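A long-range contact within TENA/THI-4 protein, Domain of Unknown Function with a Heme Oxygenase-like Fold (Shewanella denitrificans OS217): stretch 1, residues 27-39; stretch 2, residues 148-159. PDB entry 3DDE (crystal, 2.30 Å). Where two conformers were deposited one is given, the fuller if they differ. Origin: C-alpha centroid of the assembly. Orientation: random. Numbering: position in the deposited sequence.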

# COMPACT_ATOMS: atom_id res chain seq x y z
N PHE A 27 0.46 14.98 33.82
CA PHE A 27 1.26 15.87 32.99
C PHE A 27 0.63 17.26 32.98
O PHE A 27 1.30 18.26 33.26
CB PHE A 27 1.36 15.31 31.56
CG PHE A 27 2.03 16.24 30.57
CD1 PHE A 27 3.41 16.20 30.38
CD2 PHE A 27 1.28 17.15 29.83
CE1 PHE A 27 4.02 17.07 29.47
CE2 PHE A 27 1.88 18.01 28.94
CZ PHE A 27 3.26 17.98 28.76
N ILE A 28 -0.67 17.32 32.70
CA ILE A 28 -1.40 18.59 32.65
C ILE A 28 -1.43 19.29 34.01
O ILE A 28 -1.29 20.51 34.07
CB ILE A 28 -2.86 18.40 32.15
CG1 ILE A 28 -2.92 17.78 30.75
CG2 ILE A 28 -3.60 19.73 32.15
CD1 ILE A 28 -2.40 18.65 29.63
N HIS A 29 -1.58 18.54 35.11
CA HIS A 29 -1.61 19.19 36.43
C HIS A 29 -0.22 19.74 36.76
O HIS A 29 -0.11 20.83 37.28
CB HIS A 29 -2.06 18.28 37.59
CG HIS A 29 -3.29 17.47 37.29
ND1 HIS A 29 -3.64 16.37 38.03
CD2 HIS A 29 -4.18 17.55 36.27
CE1 HIS A 29 -4.74 15.84 37.52
NE2 HIS A 29 -5.08 16.53 36.44
N GLU A 30 0.82 18.97 36.46
CA GLU A 30 2.20 19.40 36.70
C GLU A 30 2.44 20.76 36.03
O GLU A 30 3.04 21.66 36.63
CB GLU A 30 3.17 18.34 36.15
CG GLU A 30 4.66 18.67 36.23
CD GLU A 30 5.24 18.54 37.63
OE1 GLU A 30 4.50 18.28 38.60
OE2 GLU A 30 6.48 18.69 37.75
N VAL A 31 1.95 20.90 34.80
CA VAL A 31 2.10 22.14 34.04
C VAL A 31 1.30 23.30 34.67
O VAL A 31 1.87 24.37 34.95
CB VAL A 31 1.67 21.96 32.55
CG1 VAL A 31 1.74 23.28 31.80
CG2 VAL A 31 2.54 20.91 31.86
N LEU A 32 0.01 23.08 34.91
CA LEU A 32 -0.85 24.14 35.47
C LEU A 32 -0.46 24.62 36.88
O LEU A 32 -0.67 25.80 37.21
CB LEU A 32 -2.32 23.70 35.44
CG LEU A 32 -2.95 23.40 34.07
CD1 LEU A 32 -4.42 23.08 34.24
CD2 LEU A 32 -2.79 24.55 33.10
N ASP A 33 0.19 23.76 37.65
CA ASP A 33 0.70 24.14 38.97
C ASP A 33 1.87 25.12 38.82
O ASP A 33 2.20 25.84 39.75
CB ASP A 33 1.16 22.91 39.76
CG ASP A 33 0.03 21.93 40.04
OD1 ASP A 33 -1.10 22.14 39.55
OD2 ASP A 33 0.28 20.93 40.76
N GLY A 34 2.48 25.12 37.64
CA GLY A 34 3.60 26.02 37.35
C GLY A 34 4.93 25.32 37.54
O GLY A 34 5.96 25.97 37.71
N LYS A 35 4.91 23.99 37.50
CA LYS A 35 6.12 23.21 37.72
C LYS A 35 6.69 22.54 36.46
O LYS A 35 7.40 21.54 36.57
CB LYS A 35 5.85 22.13 38.78
N ALA A 36 6.39 23.06 35.27
CA ALA A 36 6.93 22.48 34.04
C ALA A 36 8.41 22.84 33.95
O ALA A 36 8.83 23.88 34.47
CB ALA A 36 6.17 22.96 32.82
N THR A 37 9.20 21.99 33.30
CA THR A 37 10.63 22.21 33.12
C THR A 37 10.97 22.11 31.64
O THR A 37 10.14 21.69 30.82
CB THR A 37 11.49 21.23 33.98
OG1 THR A 37 11.40 19.90 33.46
CG2 THR A 37 11.02 21.21 35.42
N LYS A 38 12.19 22.50 31.28
CA LYS A 38 12.64 22.43 29.89
C LYS A 38 12.57 20.98 29.39
O LYS A 38 12.04 20.71 28.30
CB LYS A 38 14.07 22.98 29.76
N ALA A 39 13.06 20.05 30.21
CA ALA A 39 13.07 18.63 29.89
C ALA A 39 11.67 18.09 29.61
O ALA A 39 11.47 17.33 28.65
CB ALA A 39 13.71 17.83 31.02
N ASP A 148 -5.58 26.13 25.79
CA ASP A 148 -4.99 27.47 25.93
C ASP A 148 -4.41 27.74 27.33
O ASP A 148 -3.32 28.30 27.45
CB ASP A 148 -6.03 28.54 25.56
CG ASP A 148 -5.42 29.93 25.39
OD1 ASP A 148 -4.38 30.06 24.71
OD2 ASP A 148 -6.03 30.89 25.89
N PRO A 149 -5.13 27.34 28.41
CA PRO A 149 -4.56 27.58 29.75
C PRO A 149 -3.26 26.80 30.01
O PRO A 149 -2.37 27.31 30.69
CB PRO A 149 -5.67 27.12 30.71
CG PRO A 149 -6.90 26.98 29.87
CD PRO A 149 -6.45 26.68 28.48
N VAL A 150 -3.16 25.58 29.47
CA VAL A 150 -1.95 24.76 29.64
C VAL A 150 -0.76 25.40 28.91
O VAL A 150 0.36 25.43 29.44
CB VAL A 150 -2.14 23.32 29.12
CG1 VAL A 150 -0.87 22.49 29.35
CG2 VAL A 150 -3.34 22.65 29.79
N LEU A 151 -1.02 25.91 27.71
CA LEU A 151 -0.00 26.58 26.89
C LEU A 151 0.45 27.89 27.56
O LEU A 151 1.64 28.19 27.58
CB LEU A 151 -0.50 26.82 25.45
CG LEU A 151 -0.97 25.60 24.62
CD1 LEU A 151 -1.46 26.03 23.24
CD2 LEU A 151 0.09 24.50 24.48
N LYS A 152 -0.50 28.64 28.13
CA LYS A 152 -0.18 29.89 28.84
C LYS A 152 0.65 29.64 30.12
O LYS A 152 1.50 30.46 30.47
CB LYS A 152 -1.45 30.67 29.14
CG LYS A 152 -2.13 31.23 27.89
N ALA A 153 0.40 28.52 30.80
CA ALA A 153 1.16 28.16 32.00
C ALA A 153 2.60 27.74 31.65
O ALA A 153 3.53 28.01 32.41
CB ALA A 153 0.46 27.08 32.79
N ILE A 154 2.78 27.06 30.51
CA ILE A 154 4.12 26.63 30.09
C ILE A 154 4.94 27.87 29.73
O ILE A 154 6.12 27.99 30.11
CB ILE A 154 4.08 25.65 28.88
CG1 ILE A 154 5.25 24.65 28.96
CG2 ILE A 154 4.04 26.38 27.54
CD1 ILE A 154 4.97 23.48 29.91
N GLN A 155 4.29 28.79 29.03
CA GLN A 155 4.90 30.04 28.61
C GLN A 155 5.37 30.87 29.81
O GLN A 155 6.40 31.53 29.73
CB GLN A 155 3.87 30.80 27.77
CG GLN A 155 4.34 32.11 27.16
CD GLN A 155 3.32 32.68 26.18
OE1 GLN A 155 2.24 31.95 25.85
NE2 GLN A 155 3.66 33.97 25.67
N SER A 156 4.64 30.80 30.92
CA SER A 156 4.99 31.56 32.12
C SER A 156 6.13 30.91 32.90
O SER A 156 7.11 31.58 33.24
CB SER A 156 3.75 31.70 33.00
OG SER A 156 2.66 32.21 32.25
N THR A 157 6.00 29.62 33.19
CA THR A 157 7.01 28.88 33.97
C THR A 157 8.40 28.92 33.32
O THR A 157 9.38 29.28 33.96
CB THR A 157 6.58 27.41 34.17
OG1 THR A 157 5.30 27.38 34.82
CG2 THR A 157 7.60 26.66 35.02
N LEU A 158 8.46 28.55 32.04
CA LEU A 158 9.73 28.54 31.30
C LEU A 158 10.06 29.89 30.65
O LEU A 158 11.02 29.99 29.88
CB LEU A 158 9.70 27.44 30.24
CG LEU A 158 9.60 26.01 30.77
CD1 LEU A 158 9.38 25.00 29.63
CD2 LEU A 158 10.85 25.66 31.58
N ASP A 159 9.27 30.92 30.98
CA ASP A 159 9.42 32.27 30.43
C ASP A 159 9.80 32.24 28.94
O ASP A 159 10.84 32.74 28.53
CB ASP A 159 10.41 33.09 31.28
CG ASP A 159 10.23 34.57 31.11
OD1 ASP A 159 9.65 35.00 30.09
OD2 ASP A 159 10.66 35.33 32.00

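The contact is an apolar packing of two helices and the turn that follows the first, held together by van der Waals contacts with no hydrogen bond between the modelled atoms of the two stretches. The axes of the two helices approach to 9.1 Å, with 50° between their N-to-C directions. Val31 touches three residues of the second helix: its CG1 lies 3.7 Å from Val150 CG1, 3.7 Å from Ile154 CD1 and 4.1 Å from Ala153 CB. Ala153 points its CB toward the first stretch, at a place where the backbones are close: the CA atoms of Leu32 and Ala153 are 5.7 Å apart. Leu32 leaves its backbone sideways, but its end reaches across, placing CD2 3.6 Å from Val150 CA; Ile28 CG2 adds a contact of 3.8 Å to Val150 CG2.

Beyond the helix, Gly34 adopts a positive phi of 97° in a Schellman motif, and the chain then passes the C-terminal end of the second helix, near Thr157 and Leu158. Here Thr157 CG2 packs against two backbone carbonyls, 3.2 Å from Gly34 O and 3.1 Å from Ala36 O, while its OG1 donates a hydrogen bond to Ala153 O (3.1 Å) within its own helix. Ala36 CB points toward the second stretch and sits unusually close to Ile154 CD1, at 3.2 Å. Leu158 closes this end, its CD2 3.4 Å from Lys38 N.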